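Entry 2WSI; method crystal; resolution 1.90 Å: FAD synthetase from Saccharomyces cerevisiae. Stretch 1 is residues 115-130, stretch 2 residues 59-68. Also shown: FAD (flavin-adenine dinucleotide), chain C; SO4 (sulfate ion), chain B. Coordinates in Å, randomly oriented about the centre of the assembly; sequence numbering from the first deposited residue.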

# COMPACT_ATOMS: atom_id res chain seq x y z
N THR A 115 -4.83 -14.92 5.46
CA THR A 115 -3.44 -14.49 5.43
C THR A 115 -3.37 -12.96 5.41
O THR A 115 -2.49 -12.37 6.03
CB THR A 115 -2.72 -15.02 4.16
OG1 THR A 115 -2.66 -16.46 4.21
CG2 THR A 115 -1.30 -14.46 4.10
N LEU A 116 -4.30 -12.34 4.68
CA LEU A 116 -4.35 -10.88 4.52
C LEU A 116 -4.90 -10.25 5.80
O LEU A 116 -4.38 -9.27 6.28
CB LEU A 116 -5.23 -10.48 3.33
CG LEU A 116 -5.24 -8.97 3.09
CD1 LEU A 116 -3.92 -8.53 2.49
CD2 LEU A 116 -6.41 -8.52 2.23
N GLU A 117 -5.97 -10.82 6.34
CA GLU A 117 -6.49 -10.33 7.62
C GLU A 117 -5.39 -10.32 8.68
O GLU A 117 -5.22 -9.34 9.42
CB GLU A 117 -7.64 -11.23 8.11
CG GLU A 117 -8.99 -10.93 7.46
CD GLU A 117 -10.01 -12.06 7.66
OE1 GLU A 117 -9.58 -13.16 8.10
OE2 GLU A 117 -11.23 -11.86 7.36
N ASN A 118 -4.63 -11.39 8.74
CA ASN A 118 -3.55 -11.48 9.73
C ASN A 118 -2.47 -10.41 9.49
O ASN A 118 -1.97 -9.80 10.43
CB ASN A 118 -2.92 -12.87 9.74
CG ASN A 118 -3.80 -13.91 10.42
OD1 ASN A 118 -4.64 -13.58 11.25
ND2 ASN A 118 -3.63 -15.16 10.05
N PHE A 119 -2.14 -10.19 8.23
CA PHE A 119 -1.18 -9.16 7.85
C PHE A 119 -1.68 -7.75 8.22
O PHE A 119 -0.90 -6.90 8.66
CB PHE A 119 -0.92 -9.22 6.33
CG PHE A 119 0.17 -8.29 5.89
CD1 PHE A 119 1.50 -8.53 6.25
CD2 PHE A 119 -0.12 -7.17 5.14
CE1 PHE A 119 2.50 -7.68 5.83
CE2 PHE A 119 0.88 -6.32 4.74
CZ PHE A 119 2.19 -6.57 5.08
N VAL A 120 -2.97 -7.50 8.03
CA VAL A 120 -3.52 -6.19 8.39
C VAL A 120 -3.38 -5.94 9.88
O VAL A 120 -2.98 -4.86 10.31
CB VAL A 120 -5.02 -6.07 7.99
CG1 VAL A 120 -5.61 -4.81 8.56
CG2 VAL A 120 -5.15 -6.07 6.43
N LEU A 121 -3.73 -6.95 10.68
CA LEU A 121 -3.60 -6.84 12.14
C LEU A 121 -2.13 -6.64 12.56
O LEU A 121 -1.84 -5.76 13.35
CB LEU A 121 -4.17 -8.10 12.82
CG LEU A 121 -5.66 -8.40 12.63
CD1 LEU A 121 -6.08 -9.59 13.55
CD2 LEU A 121 -6.56 -7.21 12.91
N GLU A 122 -1.21 -7.44 12.02
CA GLU A 122 0.19 -7.29 12.39
C GLU A 122 0.75 -5.92 11.98
O GLU A 122 1.48 -5.28 12.74
CB GLU A 122 1.07 -8.39 11.77
CG GLU A 122 0.87 -9.78 12.37
CD GLU A 122 1.50 -9.91 13.77
OE1 GLU A 122 2.25 -9.00 14.19
OE2 GLU A 122 1.24 -10.93 14.43
N THR A 123 0.40 -5.45 10.78
CA THR A 123 1.00 -4.21 10.34
C THR A 123 0.28 -3.03 11.01
O THR A 123 0.86 -1.96 11.16
CB THR A 123 1.06 -4.08 8.79
OG1 THR A 123 -0.24 -4.20 8.23
CG2 THR A 123 1.97 -5.14 8.21
N SER A 124 -0.97 -3.23 11.43
CA SER A 124 -1.64 -2.20 12.23
C SER A 124 -0.86 -1.97 13.53
O SER A 124 -0.77 -0.86 14.03
CB SER A 124 -3.07 -2.63 12.57
OG SER A 124 -3.91 -2.44 11.45
N GLU A 125 -0.30 -3.05 14.09
CA GLU A 125 0.49 -2.90 15.30
C GLU A 125 1.88 -2.32 15.01
O GLU A 125 2.38 -1.49 15.77
CB GLU A 125 0.57 -4.23 16.06
CG GLU A 125 -0.81 -4.68 16.58
CD GLU A 125 -1.13 -4.19 18.00
OE1 GLU A 125 -0.47 -3.23 18.46
OE2 GLU A 125 -2.03 -4.79 18.65
N ARG A 126 2.50 -2.75 13.91
CA ARG A 126 3.79 -2.17 13.52
C ARG A 126 3.69 -0.65 13.26
O ARG A 126 4.57 0.11 13.65
CB ARG A 126 4.30 -2.85 12.25
CG ARG A 126 5.77 -2.59 11.95
CD ARG A 126 6.23 -3.35 10.67
NE ARG A 126 7.59 -2.96 10.28
CZ ARG A 126 8.68 -3.16 11.02
NH1 ARG A 126 8.59 -3.76 12.20
NH2 ARG A 126 9.88 -2.75 10.57
N TYR A 127 2.66 -0.21 12.56
CA TYR A 127 2.62 1.21 12.14
C TYR A 127 1.73 2.04 13.08
O TYR A 127 1.47 3.20 12.81
CB TYR A 127 2.12 1.34 10.72
CG TYR A 127 2.94 0.57 9.73
CD1 TYR A 127 4.32 0.71 9.68
CD2 TYR A 127 2.33 -0.32 8.85
CE1 TYR A 127 5.08 -0.01 8.77
CE2 TYR A 127 3.09 -1.04 7.92
CZ TYR A 127 4.45 -0.87 7.89
OH TYR A 127 5.20 -1.58 6.99
N CYS A 128 1.26 1.42 14.15
CA CYS A 128 0.48 2.14 15.17
C CYS A 128 -0.76 2.77 14.55
O CYS A 128 -1.03 3.99 14.69
CB CYS A 128 1.35 3.22 15.85
SG CYS A 128 0.74 3.71 17.47
N LEU A 129 -1.53 1.92 13.87
CA LEU A 129 -2.79 2.31 13.27
C LEU A 129 -3.92 2.09 14.25
O LEU A 129 -3.97 1.09 14.93
CB LEU A 129 -3.07 1.44 12.05
CG LEU A 129 -1.90 1.38 11.07
CD1 LEU A 129 -2.30 0.54 9.83
CD2 LEU A 129 -1.49 2.81 10.68
N SER A 130 -4.85 3.02 14.29
CA SER A 130 -6.09 2.85 15.03
C SER A 130 -7.10 2.32 14.05
O SER A 130 -7.65 3.06 13.23
CB SER A 130 -6.60 4.18 15.58
OG SER A 130 -7.85 3.98 16.23
PA FAD C . -8.97 -1.83 -5.03
O1A FAD C . -8.64 -3.30 -5.00
O2A FAD C . -10.43 -1.60 -4.75
O5B FAD C . -8.03 -0.94 -4.05
C5B FAD C . -7.97 0.46 -4.25
C4B FAD C . -7.76 1.14 -2.90
O4B FAD C . -8.97 1.15 -2.18
C3B FAD C . -6.78 0.37 -2.03
O3B FAD C . -5.45 0.79 -2.26
C2B FAD C . -7.25 0.73 -0.63
O2B FAD C . -6.71 1.97 -0.23
C1B FAD C . -8.74 0.86 -0.82
N9A FAD C . -9.36 -0.43 -0.49
C8A FAD C . -9.70 -1.45 -1.35
N7A FAD C . -10.27 -2.45 -0.62
C5A FAD C . -10.27 -2.07 0.68
C6A FAD C . -10.70 -2.69 1.84
N6A FAD C . -11.27 -3.91 1.84
N1A FAD C . -10.57 -2.01 3.02
C2A FAD C . -10.02 -0.75 3.08
N3A FAD C . -9.56 -0.15 1.93
C4A FAD C . -9.71 -0.81 0.76
N1 FAD C . -15.70 4.44 -7.18
C2 FAD C . -16.50 5.33 -7.86
O2 FAD C . -16.89 5.07 -8.99
N3 FAD C . -16.86 6.51 -7.26
C4 FAD C . -16.45 6.82 -5.99
O4 FAD C . -16.81 7.90 -5.52
C4X FAD C . -15.63 5.91 -5.29
N5 FAD C . -15.18 6.18 -4.00
C5X FAD C . -14.37 5.28 -3.34
C6 FAD C . -13.92 5.53 -2.04
C7 FAD C . -13.13 4.59 -1.38
C7M FAD C . -12.63 4.83 0.01
C8 FAD C . -12.78 3.41 -2.03
C8M FAD C . -11.91 2.40 -1.35
C9 FAD C . -13.23 3.16 -3.32
C9A FAD C . -14.03 4.08 -3.97
N10 FAD C . -14.48 3.80 -5.24
C10 FAD C . -15.26 4.73 -5.91
C1' FAD C . -14.06 2.52 -5.92
C2' FAD C . -12.73 2.71 -6.67
O2' FAD C . -12.72 3.83 -7.53
C3' FAD C . -12.31 1.48 -7.46
O3' FAD C . -13.15 1.34 -8.58
C4' FAD C . -12.39 0.23 -6.61
O4' FAD C . -11.75 0.45 -5.36
C5' FAD C . -11.68 -0.94 -7.30
O5' FAD C . -10.47 -0.48 -7.86
P FAD C . -9.13 -1.38 -7.79
O1P FAD C . -9.50 -2.83 -7.94
O2P FAD C . -8.11 -0.86 -8.77
O3P FAD C . -8.45 -1.15 -6.36
S SO4 B . -3.10 -5.09 -4.70
O1 SO4 B . -4.47 -5.36 -5.09
O2 SO4 B . -3.11 -4.56 -3.34
O3 SO4 B . -2.35 -6.35 -4.74
O4 SO4 B . -2.54 -4.05 -5.55
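Stretch 2 (59-68) SYNGGKDCQV

Stretch 2 lies as a loop, Tyr60 to Gly63, on one side of the helix 115-126, which begins earlier in the chain; the loop runs obliquely against that helix's direction. It then turns into a helix of its own from Lys64, with Gly63 at the N-cap position, and this helix runs roughly along the first. Backbones come closest where Gly62 CA lies 5.1 Å from Val120 CA. Tyr60 is extended (phi/psi -128/131), with chi1 t, and its CA-to-CB bond points toward stretch 1; that of Asn61 (-130/14) points away, while Asn61 O faces stretch 1, 3.2 Å from Leu116 CD2 and 3.7 Å from Val120 CG2. Gly62 O lies 3.3 Å from Phe119 CE2. The positive phi of Gly62 (77/-2) favours glycine, and an ideal CB there would clash with Val120 CG2 at 3.0 Å, so none would fit without movement. Two hydrogen bonds join the stretches: Tyr60 OH donates to Thr123 OG1 (2.7 Å), which in turn donates to Phe119 O (2.8 Å), linking the tyrosine to the helix backbone; one turn into its helix, Gln67 reaches back with an extended side chain (chi1 and chi2 t), and its NE2 donates to Tyr127 OH at 3.2 Å. Gln67 OE1 sits at the edge of the Phe119 ring, 3.7 Å from Phe119 CZ. In apolar contact, Tyr60 CD2 meets Leu129 CD1 at 4.0 Å and Val120 CG1 at 4.3 Å. Together the two stretches bury 425 Å².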

# COMPACT_ATOMS: atom_id res chain seq x y z
N SER A 59 -7.57 4.46 4.22
CA SER A 59 -8.14 3.15 3.89
C SER A 59 -7.03 2.16 3.58
O SER A 59 -6.26 2.31 2.63
CB SER A 59 -9.19 3.19 2.75
OG SER A 59 -8.64 3.70 1.55
N TYR A 60 -6.95 1.13 4.40
CA TYR A 60 -5.84 0.19 4.35
C TYR A 60 -6.38 -1.24 4.27
O TYR A 60 -7.22 -1.63 5.08
CB TYR A 60 -5.01 0.35 5.61
CG TYR A 60 -3.80 -0.55 5.69
CD1 TYR A 60 -2.77 -0.43 4.76
CD2 TYR A 60 -3.66 -1.49 6.71
CE1 TYR A 60 -1.65 -1.23 4.82
CE2 TYR A 60 -2.55 -2.30 6.79
CZ TYR A 60 -1.53 -2.17 5.83
OH TYR A 60 -0.39 -2.93 5.86
N ASN A 61 -5.87 -2.03 3.33
CA ASN A 61 -6.31 -3.42 3.18
C ASN A 61 -5.10 -4.37 3.11
O ASN A 61 -5.25 -5.55 2.78
CB ASN A 61 -7.18 -3.61 1.94
CG ASN A 61 -6.43 -3.31 0.64
OD1 ASN A 61 -5.24 -2.98 0.64
ND2 ASN A 61 -7.13 -3.42 -0.49
N GLY A 62 -3.92 -3.87 3.47
CA GLY A 62 -2.74 -4.71 3.55
C GLY A 62 -2.12 -5.05 2.20
O GLY A 62 -1.08 -5.72 2.14
N GLY A 63 -2.73 -4.59 1.11
CA GLY A 63 -2.16 -4.87 -0.22
C GLY A 63 -0.89 -4.04 -0.48
O GLY A 63 -0.57 -3.11 0.27
N LYS A 64 -0.16 -4.38 -1.54
CA LYS A 64 1.11 -3.73 -1.83
C LYS A 64 0.91 -2.23 -2.07
O LYS A 64 1.72 -1.43 -1.64
CB LYS A 64 1.80 -4.34 -3.05
CG LYS A 64 0.99 -4.24 -4.37
CD LYS A 64 1.69 -5.12 -5.46
CE LYS A 64 1.17 -4.80 -6.88
NZ LYS A 64 -0.31 -4.88 -6.88
N ASP A 65 -0.16 -1.86 -2.77
CA ASP A 65 -0.37 -0.46 -3.14
C ASP A 65 -0.66 0.38 -1.90
O ASP A 65 -0.06 1.45 -1.69
CB ASP A 65 -1.54 -0.33 -4.10
CG ASP A 65 -1.23 -0.84 -5.51
OD1 ASP A 65 -0.07 -1.14 -5.82
OD2 ASP A 65 -2.17 -0.93 -6.32
N CYS A 66 -1.60 -0.04 -1.06
CA CYS A 66 -1.88 0.84 0.08
C CYS A 66 -0.77 0.75 1.14
O CYS A 66 -0.55 1.72 1.88
CB CYS A 66 -3.26 0.66 0.67
SG CYS A 66 -3.50 -0.91 1.16
N GLN A 67 -0.03 -0.34 1.16
CA GLN A 67 1.18 -0.40 2.00
C GLN A 67 2.28 0.59 1.54
O GLN A 67 2.89 1.28 2.37
CB GLN A 67 1.80 -1.79 2.05
CG GLN A 67 2.85 -1.83 3.20
CD GLN A 67 3.49 -3.18 3.38
OE1 GLN A 67 3.30 -4.09 2.58
NE2 GLN A 67 4.30 -3.31 4.44
N VAL A 68 2.56 0.64 0.24
CA VAL A 68 3.52 1.62 -0.24
C VAL A 68 3.04 3.01 0.14
O VAL A 68 3.82 3.82 0.65
CB VAL A 68 3.76 1.52 -1.77
CG1 VAL A 68 4.45 2.80 -2.29
CG2 VAL A 68 4.61 0.29 -2.07